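Long-range contacts in Protease/Reverse transcriptase/ribonuclease H (Eastern chimpanzee simian foamy virus, PDB 7KSF), which combines aspartic protease, reverse transcriptase and ribonuclease H domains in one chain and probably copies the viral RNA genome into DNA: residues Q639-A649 / V662-A670; Q624-P632 / L734-G742. The protein carries 1 engineered substitution. All coordinates share one frame; numbering follows the deposited sequence.

Contact 1 (Q639-A649 / V662-A670). With CA (calcium ion), chain B.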
ATOM      1  N   GLN A 639      35.798  -6.036  21.434  1.00112.96           N
ATOM      2  CA  GLN A 639      34.592  -5.364  20.972  1.00113.37           C
ATOM      3  C   GLN A 639      34.284  -5.732  19.527  1.00113.71           C
ATOM      4  O   GLN A 639      33.110  -5.819  19.154  1.00114.29           O
ATOM      5  CB  GLN A 639      34.743  -3.853  21.143  1.00119.78           C
ATOM      6  CG  GLN A 639      35.564  -3.438  22.370  1.00123.97           C
ATOM      7  CD  GLN A 639      34.844  -3.651  23.702  1.00124.40           C
ATOM      8  OE1 GLN A 639      34.164  -4.657  23.911  1.00123.54           O
ATOM      9  NE2 GLN A 639      34.997  -2.695  24.612  1.00130.02           N
ATOM     10  N   MET A 640      35.315  -5.962  18.709  1.00116.43           N
ATOM     11  CA  MET A 640      35.085  -6.497  17.369  1.00113.42           C
ATOM     12  C   MET A 640      34.396  -7.851  17.446  1.00113.14           C
ATOM     13  O   MET A 640      33.474  -8.136  16.671  1.00113.27           O
ATOM     14  CB  MET A 640      36.411  -6.610  16.610  1.00112.94           C
ATOM     15  CG  MET A 640      36.311  -6.405  15.103  1.00113.36           C
ATOM     16  SD  MET A 640      35.296  -7.622  14.245  1.00141.67           S
ATOM     17  CE  MET A 640      36.083  -9.150  14.756  1.00112.09           C
ATOM     18  N   ALA A 641      34.831  -8.703  18.379  1.00112.62           N
ATOM     19  CA  ALA A 641      34.110  -9.944  18.634  1.00112.41           C
ATOM     20  C   ALA A 641      32.676  -9.664  19.066  1.00112.93           C
ATOM     21  O   ALA A 641      31.761 -10.430  18.742  1.00112.70           O
ATOM     22  CB  ALA A 641      34.844 -10.770  19.689  1.00118.88           C
ATOM     23  N   GLU A 642      32.456  -8.574  19.802  1.00116.84           N
ATOM     24  CA  GLU A 642      31.101  -8.144  20.112  1.00114.39           C
ATOM     25  C   GLU A 642      30.482  -7.338  18.980  1.00114.86           C
ATOM     26  O   GLU A 642      29.257  -7.176  18.949  1.00115.91           O
ATOM     27  CB  GLU A 642      31.091  -7.337  21.413  1.00116.05           C
ATOM     28  CG  GLU A 642      31.523  -8.149  22.623  1.00124.27           C
ATOM     29  CD  GLU A 642      31.536  -7.350  23.904  1.00117.83           C
ATOM     30  OE1 GLU A 642      31.837  -6.144  23.847  1.00118.25           O
ATOM     31  OE2 GLU A 642      31.244  -7.930  24.971  1.00118.64           O
ATOM     32  N   ILE A 643      31.300  -6.836  18.052  1.00114.80           N
ATOM     33  CA  ILE A 643      30.776  -6.186  16.856  1.00118.83           C
ATOM     34  C   ILE A 643      30.347  -7.223  15.826  1.00131.10           C
ATOM     35  O   ILE A 643      29.223  -7.182  15.314  1.00119.80           O
ATOM     36  CB  ILE A 643      31.818  -5.215  16.269  1.00116.89           C
ATOM     37  CG1 ILE A 643      31.837  -3.897  17.047  1.00137.80           C
ATOM     38  CG2 ILE A 643      31.541  -4.946  14.795  1.00116.51           C
ATOM     39  CD1 ILE A 643      32.837  -2.894  16.514  1.00130.02           C
ATOM     40  N   ALA A 644      31.233  -8.166  15.504  1.00133.65           N
ATOM     41  CA  ALA A 644      30.887  -9.199  14.534  1.00113.26           C
ATOM     42  C   ALA A 644      29.819 -10.146  15.058  1.00113.03           C
ATOM     43  O   ALA A 644      29.203 -10.867  14.263  1.00120.26           O
ATOM     44  CB  ALA A 644      32.133  -9.988  14.130  1.00113.20           C
ATOM     45  N   ALA A 645      29.577 -10.162  16.371  1.00113.13           N
ATOM     46  CA  ALA A 645      28.575 -11.064  16.927  1.00113.79           C
ATOM     47  C   ALA A 645      27.168 -10.685  16.488  1.00114.86           C
ATOM     48  O   ALA A 645      26.290 -11.551  16.411  1.00115.00           O
ATOM     49  CB  ALA A 645      28.666 -11.079  18.453  1.00114.69           C
ATOM     50  N   VAL A 646      26.930  -9.409  16.197  1.00117.88           N
ATOM     51  CA  VAL A 646      25.594  -8.985  15.806  1.00116.27           C
ATOM     52  C   VAL A 646      25.411  -8.999  14.289  1.00116.05           C
ATOM     53  O   VAL A 646      24.290  -9.183  13.807  1.00114.27           O
ATOM     54  CB  VAL A 646      25.279  -7.601  16.400  1.00130.50           C
ATOM     55  CG1 VAL A 646      25.467  -7.625  17.911  1.00130.28           C
ATOM     56  CG2 VAL A 646      26.150  -6.528  15.771  1.00131.86           C
ATOM     57  N   GLU A 647      26.493  -8.818  13.520  1.00119.98           N
ATOM     58  CA  GLU A 647      26.404  -8.954  12.070  1.00113.39           C
ATOM     59  C   GLU A 647      25.908 -10.340  11.689  1.00112.03           C
ATOM     60  O   GLU A 647      25.086 -10.493  10.777  1.00111.08           O
ATOM     61  CB  GLU A 647      27.765  -8.684  11.428  1.00112.95           C
ATOM     62  CG  GLU A 647      27.802  -8.923   9.924  1.00112.58           C
ATOM     63  CD  GLU A 647      29.192  -9.271   9.423  1.00112.35           C
ATOM     64  OE1 GLU A 647      30.054  -9.603  10.262  1.00112.81           O
ATOM     65  OE2 GLU A 647      29.418  -9.216   8.194  1.00111.88           O
ATOM     66  N   PHE A 648      26.402 -11.366  12.382  1.00112.13           N
ATOM     67  CA  PHE A 648      25.875 -12.712  12.200  1.00112.05           C
ATOM     68  C   PHE A 648      24.416 -12.787  12.638  1.00117.27           C
ATOM     69  O   PHE A 648      23.589 -13.403  11.959  1.00129.23           O
ATOM     70  CB  PHE A 648      26.737 -13.701  12.983  1.00120.41           C
ATOM     71  CG  PHE A 648      26.435 -15.135  12.699  1.00116.46           C
ATOM     72  CD1 PHE A 648      25.543 -15.833  13.492  1.00114.14           C
ATOM     73  CD2 PHE A 648      27.052 -15.790  11.649  1.00106.99           C
ATOM     74  CE1 PHE A 648      25.265 -17.157  13.236  1.00111.05           C
ATOM     75  CE2 PHE A 648      26.778 -17.115  11.388  1.00111.31           C
ATOM     76  CZ  PHE A 648      25.883 -17.802  12.185  1.00113.57           C
ATOM     77  N   ALA A 649      24.081 -12.150  13.762  1.00118.85           N
ATOM     78  CA  ALA A 649      22.714 -12.226  14.273  1.00114.47           C
ATOM     79  C   ALA A 649      21.739 -11.462  13.385  1.00114.71           C
ATOM     80  O   ALA A 649      20.582 -11.871  13.236  1.00116.63           O
ATOM     81  CB  ALA A 649      22.655 -11.699  15.705  1.00117.44           C
ATOM     82  N   VAL A 662      17.879  -7.952  18.933  1.00142.75           N
ATOM     83  CA  VAL A 662      19.262  -8.368  19.134  1.00142.04           C
ATOM     84  C   VAL A 662      19.817  -7.619  20.338  1.00157.35           C
ATOM     85  O   VAL A 662      19.490  -6.450  20.570  1.00170.40           O
ATOM     86  CB  VAL A 662      20.123  -8.114  17.878  1.00144.61           C
ATOM     87  CG1 VAL A 662      21.495  -8.755  18.025  1.00148.21           C
ATOM     88  CG2 VAL A 662      19.418  -8.634  16.636  1.00143.40           C
ATOM     89  N   ILE A 663      20.659  -8.302  21.112  1.00152.70           N
ATOM     90  CA  ILE A 663      21.169  -7.781  22.375  1.00149.66           C
ATOM     91  C   ILE A 663      22.687  -7.898  22.377  1.00148.06           C
ATOM     92  O   ILE A 663      23.232  -8.966  22.080  1.00155.31           O
ATOM     93  CB  ILE A 663      20.570  -8.525  23.582  1.00147.09           C
ATOM     94  CG1 ILE A 663      19.049  -8.341  23.627  1.00160.02           C
ATOM     95  CG2 ILE A 663      21.210  -8.052  24.879  1.00144.28           C
ATOM     96  CD1 ILE A 663      18.269  -9.416  22.895  1.00147.46           C
ATOM     97  N   THR A 664      23.364  -6.806  22.723  1.00145.57           N
ATOM     98  CA  THR A 664      24.818  -6.769  22.780  1.00143.83           C
ATOM     99  C   THR A 664      25.278  -6.486  24.202  1.00152.00           C
ATOM    100  O   THR A 664      24.743  -5.599  24.874  1.00146.97           O
ATOM    101  CB  THR A 664      25.387  -5.695  21.850  1.00134.80           C
ATOM    102  OG1 THR A 664      24.674  -5.704  20.608  1.00147.77           O
ATOM    103  CG2 THR A 664      26.858  -5.959  21.582  1.00130.57           C
ATOM    104  N   ASP A 665      26.280  -7.243  24.656  1.00150.98           N
ATOM    105  CA  ASP A 665      26.914  -6.927  25.930  1.00147.18           C
ATOM    106  C   ASP A 665      27.687  -5.615  25.856  1.00139.09           C
ATOM    107  O   ASP A 665      27.870  -4.943  26.879  1.00153.32           O
ATOM    108  CB  ASP A 665      27.837  -8.071  26.349  1.00142.79           C
ATOM    109  CG  ASP A 665      28.488  -7.831  27.694  1.00145.40           C
ATOM    110  OD1 ASP A 665      27.843  -7.216  28.569  1.00155.55           O
ATOM    111  OD2 ASP A 665      29.646  -8.261  27.877  1.00135.60           O
ATOM    112  N   SER A 666      28.132  -5.233  24.662  1.00131.56           N
ATOM    113  CA  SER A 666      28.904  -4.009  24.490  1.00134.90           C
ATOM    114  C   SER A 666      28.000  -2.787  24.503  1.00133.38           C
ATOM    115  O   SER A 666      26.886  -2.810  23.969  1.00133.85           O
ATOM    116  CB  SER A 666      29.685  -4.051  23.178  1.00137.22           C
ATOM    117  OG  SER A 666      30.418  -2.855  22.979  1.00134.23           O
ATOM    118  N   PHE A 667      28.491  -1.710  25.114  1.00143.37           N
ATOM    119  CA  PHE A 667      27.784  -0.435  25.060  1.00152.24           C
ATOM    120  C   PHE A 667      27.949   0.231  23.702  1.00153.41           C
ATOM    121  O   PHE A 667      26.998   0.818  23.174  1.00146.69           O
ATOM    122  CB  PHE A 667      28.286   0.494  26.167  1.00151.30           C
ATOM    123  CG  PHE A 667      29.688   1.000  25.947  1.00152.89           C
ATOM    124  CD1 PHE A 667      29.908   2.280  25.465  1.00151.77           C
ATOM    125  CD2 PHE A 667      30.782   0.193  26.211  1.00147.30           C
ATOM    126  CE1 PHE A 667      31.194   2.747  25.257  1.00141.41           C
ATOM    127  CE2 PHE A 667      32.070   0.653  26.007  1.00139.85           C
ATOM    128  CZ  PHE A 667      32.275   1.932  25.529  1.00131.46           C
ATOM    129  N   TYR A 668      29.148   0.142  23.118  1.00147.21           N
ATOM    130  CA  TYR A 668      29.443   0.876  21.892  1.00136.16           C
ATOM    131  C   TYR A 668      28.627   0.369  20.711  1.00136.78           C
ATOM    132  O   TYR A 668      28.277   1.150  19.820  1.00137.57           O
ATOM    133  CB  TYR A 668      30.934   0.789  21.577  1.00136.19           C
ATOM    134  CG  TYR A 668      31.338   1.496  20.303  1.00136.10           C
ATOM    135  CD1 TYR A 668      31.553   2.868  20.287  1.00143.70           C
ATOM    136  CD2 TYR A 668      31.513   0.793  19.118  1.00135.81           C
ATOM    137  CE1 TYR A 668      31.925   3.519  19.128  1.00136.42           C
ATOM    138  CE2 TYR A 668      31.882   1.436  17.953  1.00136.62           C
ATOM    139  CZ  TYR A 668      32.086   2.801  17.963  1.00136.82           C
ATOM    140  OH  TYR A 668      32.456   3.446  16.806  1.00144.29           O
ATOM    141  N   VAL A 669      28.315  -0.928  20.685  1.00135.93           N
ATOM    142  CA  VAL A 669      27.599  -1.493  19.547  1.00136.34           C
ATOM    143  C   VAL A 669      26.163  -0.989  19.513  1.00138.51           C
ATOM    144  O   VAL A 669      25.693  -0.477  18.491  1.00139.55           O
ATOM    145  CB  VAL A 669      27.660  -3.029  19.590  1.00138.38           C
ATOM    146  CG1 VAL A 669      26.906  -3.626  18.410  1.00147.37           C
ATOM    147  CG2 VAL A 669      29.103  -3.501  19.593  1.00137.40           C
ATOM    148  N   ALA A 670      25.444  -1.116  20.630  1.00138.73           N
ATOM    149  CA  ALA A 670      24.034  -0.742  20.645  1.00141.20           C
ATOM    150  C   ALA A 670      23.850   0.760  20.474  1.00142.59           C
ATOM    151  O   ALA A 670      22.932   1.201  19.772  1.00143.63           O
ATOM    152  CB  ALA A 670      23.381  -1.221  21.938  1.00142.86           C
TER
HETATM  153 CA    CA B 801      32.341  -9.625  24.945  1.00138.42          CA
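The metal-binding corner of the RNase H fold is built here, where E642 on helix 638-654 faces D665 and S666, just past strand 660-664. Helix and strand run antiparallel, as expected where a helix returns beside a sheet to the strand that follows it. The E642 side chain is extended beyond CG (chi2 179°), which carries its carboxylate out to the ion: E642 OE2 binds calcium at 2.0 Å, and the backbone oxygen of G596 is the other ligand. D665 OD2 stands 3.3 Å from E642 OE2, the two carboxylate planes turned 84° apart; both atoms are acceptors and do not bond to each other. The same D665 OD2 lies 4.2 Å from the calcium, too far for a direct bond. The other carboxylate oxygen of E642 faces CB of S666, which N-caps helix 667-683 through a weak bond from Y668 N to its OG.

Farther along the helix, away from the metal, the contact becomes aliphatic. With V646 at chi1 -55°, its two methyls diverge: CG1 approaches T664 OG1 (3.4 Å) and V662 CG1 (4.1 Å), while CG2 meets V669 CG1 tip to tip at 4.0 Å. V669 CG2 reaches I643 CG1 at 3.8 Å, and A649 CB rests on V662 CG1 at 3.9 Å.

D595 on the central strand also lies close to D665. Carboxylates gathered this closely are consistent with the metal-binding active site of RNase H enzymes, and the calcium held by E642 OE2 and G596 O occupies it here.

Contact 2 (Q624-P632 / L734-G742)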
ATOM      1  N   GLN A 624      12.788 -20.491  25.435  1.00145.19           N
ATOM      2  CA  GLN A 624      13.399 -21.594  24.709  1.00144.46           C
ATOM      3  C   GLN A 624      14.478 -21.048  23.786  1.00150.60           C
ATOM      4  O   GLN A 624      14.457 -19.877  23.400  1.00157.83           O
ATOM      5  CB  GLN A 624      12.362 -22.384  23.901  1.00145.02           C
ATOM      6  CG  GLN A 624      11.247 -22.980  24.737  1.00148.77           C
ATOM      7  CD  GLN A 624      10.157 -23.604  23.890  1.00148.77           C
ATOM      8  OE1 GLN A 624      10.330 -23.812  22.691  1.00151.16           O
ATOM      9  NE2 GLN A 624       9.021 -23.897  24.511  1.00150.66           N
ATOM     10  N   VAL A 625      15.422 -21.914  23.430  1.00154.92           N
ATOM     11  CA  VAL A 625      16.522 -21.573  22.537  1.00154.35           C
ATOM     12  C   VAL A 625      16.460 -22.491  21.325  1.00148.97           C
ATOM     13  O   VAL A 625      16.373 -23.715  21.476  1.00142.78           O
ATOM     14  CB  VAL A 625      17.885 -21.687  23.240  1.00155.02           C
ATOM     15  CG1 VAL A 625      19.016 -21.480  22.245  1.00145.70           C
ATOM     16  CG2 VAL A 625      17.983 -20.685  24.379  1.00155.09           C
ATOM     17  N   LEU A 626      16.511 -21.902  20.132  1.00139.38           N
ATOM     18  CA  LEU A 626      16.450 -22.698  18.912  1.00133.51           C
ATOM     19  C   LEU A 626      17.812 -23.294  18.571  1.00130.16           C
ATOM     20  O   LEU A 626      17.961 -24.516  18.474  1.00128.88           O
ATOM     21  CB  LEU A 626      15.925 -21.848  17.754  1.00146.28           C
ATOM     22  CG  LEU A 626      14.497 -21.328  17.924  1.00161.46           C
ATOM     23  CD1 LEU A 626      14.053 -20.623  16.660  1.00171.14           C
ATOM     24  CD2 LEU A 626      13.547 -22.461  18.279  1.00162.72           C
ATOM     25  N   ASN A 627      18.817 -22.443  18.384  1.00128.10           N
ATOM     26  CA  ASN A 627      20.164 -22.898  18.066  1.00124.42           C
ATOM     27  C   ASN A 627      21.182 -22.052  18.817  1.00123.15           C
ATOM     28  O   ASN A 627      20.887 -20.945  19.274  1.00124.27           O
ATOM     29  CB  ASN A 627      20.446 -22.841  16.558  1.00122.32           C
ATOM     30  CG  ASN A 627      19.739 -23.935  15.786  1.00123.32           C
ATOM     31  OD1 ASN A 627      19.710 -25.089  16.209  1.00123.62           O
ATOM     32  ND2 ASN A 627      19.161 -23.573  14.646  1.00124.02           N
ATOM     33  N   GLN A 628      22.390 -22.595  18.931  1.00121.09           N
ATOM     34  CA  GLN A 628      23.513 -21.920  19.555  1.00119.20           C
ATOM     35  C   GLN A 628      24.665 -21.827  18.564  1.00117.10           C
ATOM     36  O   GLN A 628      24.742 -22.595  17.601  1.00133.46           O
ATOM     37  CB  GLN A 628      23.968 -22.653  20.824  1.00128.44           C
ATOM     38  CG  GLN A 628      22.867 -22.855  21.849  1.00130.07           C
ATOM     39  CD  GLN A 628      23.362 -23.536  23.109  1.00123.40           C
ATOM     40  OE1 GLN A 628      24.567 -23.640  23.341  1.00119.81           O
ATOM     41  NE2 GLN A 628      22.430 -24.005  23.930  1.00126.21           N
ATOM     42  N   TRP A 629      25.563 -20.872  18.804  1.00116.20           N
ATOM     43  CA  TRP A 629      26.701 -20.658  17.921  1.00114.41           C
ATOM     44  C   TRP A 629      27.891 -20.176  18.735  1.00111.54           C
ATOM     45  O   TRP A 629      27.752 -19.301  19.595  1.00132.85           O
ATOM     46  CB  TRP A 629      26.369 -19.650  16.813  1.00114.99           C
ATOM     47  CG  TRP A 629      25.362 -20.151  15.812  1.00128.16           C
ATOM     48  CD1 TRP A 629      25.608 -20.956  14.739  1.00120.32           C
ATOM     49  CD2 TRP A 629      23.956 -19.874  15.793  1.00130.91           C
ATOM     50  NE1 TRP A 629      24.444 -21.200  14.052  1.00112.93           N
ATOM     51  CE2 TRP A 629      23.414 -20.547  14.680  1.00115.39           C
ATOM     52  CE3 TRP A 629      23.101 -19.124  16.607  1.00139.08           C
ATOM     53  CZ2 TRP A 629      22.058 -20.492  14.358  1.00116.63           C
ATOM     54  CZ3 TRP A 629      21.755 -19.073  16.288  1.00129.49           C
ATOM     55  CH2 TRP A 629      21.247 -19.750  15.173  1.00121.00           C
ATOM     56  N   SER A 630      29.066 -20.744  18.448  1.00108.93           N
ATOM     57  CA  SER A 630      30.309 -20.414  19.144  1.00109.37           C
ATOM     58  C   SER A 630      31.433 -20.417  18.116  1.00104.71           C
ATOM     59  O   SER A 630      31.844 -21.483  17.652  1.00110.66           O
ATOM     60  CB  SER A 630      30.592 -21.413  20.266  1.00107.23           C
ATOM     61  OG  SER A 630      31.934 -21.308  20.712  1.00114.55           O
ATOM     62  N   ILE A 631      31.938 -19.235  17.771  1.00104.17           N
ATOM     63  CA  ILE A 631      32.875 -19.112  16.656  1.00103.23           C
ATOM     64  C   ILE A 631      34.143 -18.378  17.077  1.00103.07           C
ATOM     65  O   ILE A 631      34.058 -17.298  17.682  1.00107.12           O
ATOM     66  CB  ILE A 631      32.213 -18.398  15.468  1.00102.61           C
ATOM     67  CG1 ILE A 631      30.928 -19.118  15.056  1.00102.57           C
ATOM     68  CG2 ILE A 631      33.181 -18.308  14.300  1.00101.66           C
ATOM     69  CD1 ILE A 631      30.196 -18.452  13.915  1.00102.21           C
ATOM     70  N   PRO A 632      35.331 -18.912  16.785  1.00102.74           N
ATOM     71  CA  PRO A 632      36.561 -18.134  16.985  1.00102.90           C
ATOM     72  C   PRO A 632      36.846 -17.235  15.790  1.00103.01           C
ATOM     73  O   PRO A 632      36.627 -17.610  14.633  1.00102.41           O
ATOM     74  CB  PRO A 632      37.637 -19.215  17.136  1.00102.80           C
ATOM     75  CG  PRO A 632      37.134 -20.338  16.324  1.00102.58           C
ATOM     76  CD  PRO A 632      35.623 -20.309  16.423  1.00104.39           C
ATOM     77  N   LEU A 734      24.119 -17.021  28.721  1.00120.70           N
ATOM     78  CA  LEU A 734      24.460 -18.153  27.863  1.00119.17           C
ATOM     79  C   LEU A 734      25.260 -17.703  26.649  1.00117.93           C
ATOM     80  O   LEU A 734      26.188 -18.400  26.219  1.00115.94           O
ATOM     81  CB  LEU A 734      23.187 -18.873  27.433  1.00119.95           C
ATOM     82  CG  LEU A 734      23.369 -20.053  26.481  1.00119.01           C
ATOM     83  CD1 LEU A 734      24.288 -21.086  27.106  1.00125.82           C
ATOM     84  CD2 LEU A 734      22.021 -20.658  26.144  1.00130.22           C
ATOM     85  N   ALA A 735      24.919 -16.542  26.082  1.00129.04           N
ATOM     86  CA  ALA A 735      25.642 -16.043  24.918  1.00129.35           C
ATOM     87  C   ALA A 735      27.078 -15.679  25.274  1.00128.71           C
ATOM     88  O   ALA A 735      27.997 -15.916  24.485  1.00127.50           O
ATOM     89  CB  ALA A 735      24.918 -14.838  24.326  1.00124.42           C
ATOM     90  N   ASP A 736      27.290 -15.089  26.455  1.00123.34           N
ATOM     91  CA  ASP A 736      28.649 -14.797  26.895  1.00114.08           C
ATOM     92  C   ASP A 736      29.447 -16.075  27.108  1.00118.62           C
ATOM     93  O   ASP A 736      30.660 -16.101  26.869  1.00116.22           O
ATOM     94  CB  ASP A 736      28.625 -13.961  28.178  1.00114.54           C
ATOM     95  CG  ASP A 736      29.905 -13.163  28.385  1.00122.57           C
ATOM     96  OD1 ASP A 736      30.965 -13.576  27.872  1.00116.03           O
ATOM     97  OD2 ASP A 736      29.850 -12.115  29.060  1.00129.60           O
ATOM     98  N   LYS A 737      28.784 -17.147  27.548  1.00119.80           N
ATOM     99  CA  LYS A 737      29.456 -18.433  27.672  1.00112.25           C
ATOM    100  C   LYS A 737      29.935 -18.927  26.311  1.00109.75           C
ATOM    101  O   LYS A 737      31.072 -19.389  26.170  1.00115.46           O
ATOM    102  CB  LYS A 737      28.521 -19.455  28.319  1.00111.67           C
ATOM    103  CG  LYS A 737      29.103 -20.857  28.407  1.00117.62           C
ATOM    104  CD  LYS A 737      28.120 -21.830  29.037  1.00115.43           C
ATOM    105  CE  LYS A 737      28.724 -23.221  29.161  1.00121.88           C
ATOM    106  NZ  LYS A 737      27.788 -24.186  29.801  1.00109.46           N
ATOM    107  N   LEU A 738      29.080 -18.820  25.290  1.00111.07           N
ATOM    108  CA  LEU A 738      29.467 -19.267  23.959  1.00109.77           C
ATOM    109  C   LEU A 738      30.580 -18.406  23.383  1.00108.57           C
ATOM    110  O   LEU A 738      31.516 -18.923  22.765  1.00115.09           O
ATOM    111  CB  LEU A 738      28.254 -19.269  23.031  1.00112.03           C
ATOM    112  CG  LEU A 738      27.136 -20.237  23.412  1.00124.41           C
ATOM    113  CD1 LEU A 738      25.988 -20.114  22.431  1.00136.93           C
ATOM    114  CD2 LEU A 738      27.648 -21.669  23.461  1.00129.04           C
ATOM    115  N   ALA A 739      30.499 -17.086  23.569  1.00109.31           N
ATOM    116  CA  ALA A 739      31.563 -16.213  23.087  1.00108.53           C
ATOM    117  C   ALA A 739      32.888 -16.547  23.753  1.00107.14           C
ATOM    118  O   ALA A 739      33.940 -16.528  23.103  1.00106.51           O
ATOM    119  CB  ALA A 739      31.195 -14.750  23.327  1.00113.24           C
ATOM    120  N   THR A 740      32.853 -16.868  25.046  1.00111.57           N
ATOM    121  CA  THR A 740      34.077 -17.228  25.748  1.00116.43           C
ATOM    122  C   THR A 740      34.643 -18.543  25.222  1.00112.22           C
ATOM    123  O   THR A 740      35.861 -18.675  25.049  1.00114.63           O
ATOM    124  CB  THR A 740      33.815 -17.308  27.253  1.00118.92           C
ATOM    125  OG1 THR A 740      33.210 -16.084  27.697  1.00110.19           O
ATOM    126  CG2 THR A 740      35.114 -17.518  28.015  1.00122.04           C
ATOM    127  N   GLN A 741      33.772 -19.519  24.946  1.00110.03           N
ATOM    128  CA  GLN A 741      34.238 -20.805  24.429  1.00103.26           C
ATOM    129  C   GLN A 741      34.967 -20.638  23.103  1.00103.46           C
ATOM    130  O   GLN A 741      36.031 -21.234  22.896  1.00102.78           O
ATOM    131  CB  GLN A 741      33.062 -21.768  24.269  1.00102.54           C
ATOM    132  CG  GLN A 741      32.451 -22.218  25.578  1.00102.13           C
ATOM    133  CD  GLN A 741      31.378 -23.266  25.385  1.00101.68           C
ATOM    134  OE1 GLN A 741      31.050 -23.636  24.258  1.00101.49           O
ATOM    135  NE2 GLN A 741      30.829 -23.755  26.488  1.00102.31           N
ATOM    136  N   GLY A 742      34.408 -19.842  22.193  1.00104.14           N
ATOM    137  CA  GLY A 742      35.079 -19.597  20.929  1.00103.63           C
ATOM    138  C   GLY A 742      36.376 -18.832  21.084  1.00103.96           C
ATOM    139  O   GLY A 742      37.312 -19.032  20.306  1.00103.69           O
TER
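S630 and L738 show how an edge strand can hold a helix with one polar bond and one branched side chain. The S630 hydroxyl, anti to its own backbone nitrogen (chi1 165°), turns to the helix and donates to L738 O at 3.2 Å. It meets the carbonyl at a C=O...donor angle of 138°, tilted out of the plane, and the intrahelical donor G742 N comes from the opposite face, so that one oxygen serves two donors.

L738 supplies much of the apolar part of the contact. Its CG sits beside the backbone nitrogen (chi1 -64°), and one branch, CD1, reaches the strand, 3.4 Å from W629 O and 3.6 Å from Q628 CB. Q628, extended beyond CG, stands at about a right angle to both leucines: its OE1 lies 3.7 Å from L738 CD2, and its NE2 4.0 Å from L734 CD2. V625 CG2 touches that same L734 methyl more loosely, at 4.4 Å. Toward the other end, P632 CB lies against G742 O, where the helix comes closest to the strand backbone.

Strand 624-634 forms one border of the five-stranded RNase H sheet and pairs with strand 610-618, whose V615 also touches L738. Helix 727-744 runs obliquely along this border, with A735 and A739 against strand 590-597, while W629 points away from it and packs edge-to-face with F648 of helix 638-654.

How the contacts relate
Both contacts involve the same five-stranded RNase H sheet, but at different depths. Contact 1 is buried and joins a helix to an inner strand and the helix after it; contact 2 is a surface contact on the border strand. The difference shows in their chemistry: contact 1 combines aliphatic packing with a metal-bound carboxylate, whereas contact 2 relies on leucines, the Q628 side chain and a serine-to-carbonyl bond. Strand 624-634 leads into helix 638-654, and both segments of contact 1 lie within the chain loop closed by contact 2. Where the two contacts meet, the like charges of D665 OD2 and D736 OD2 approach to 4.0 Å, bringing helix 727-744 to the same acidic cluster.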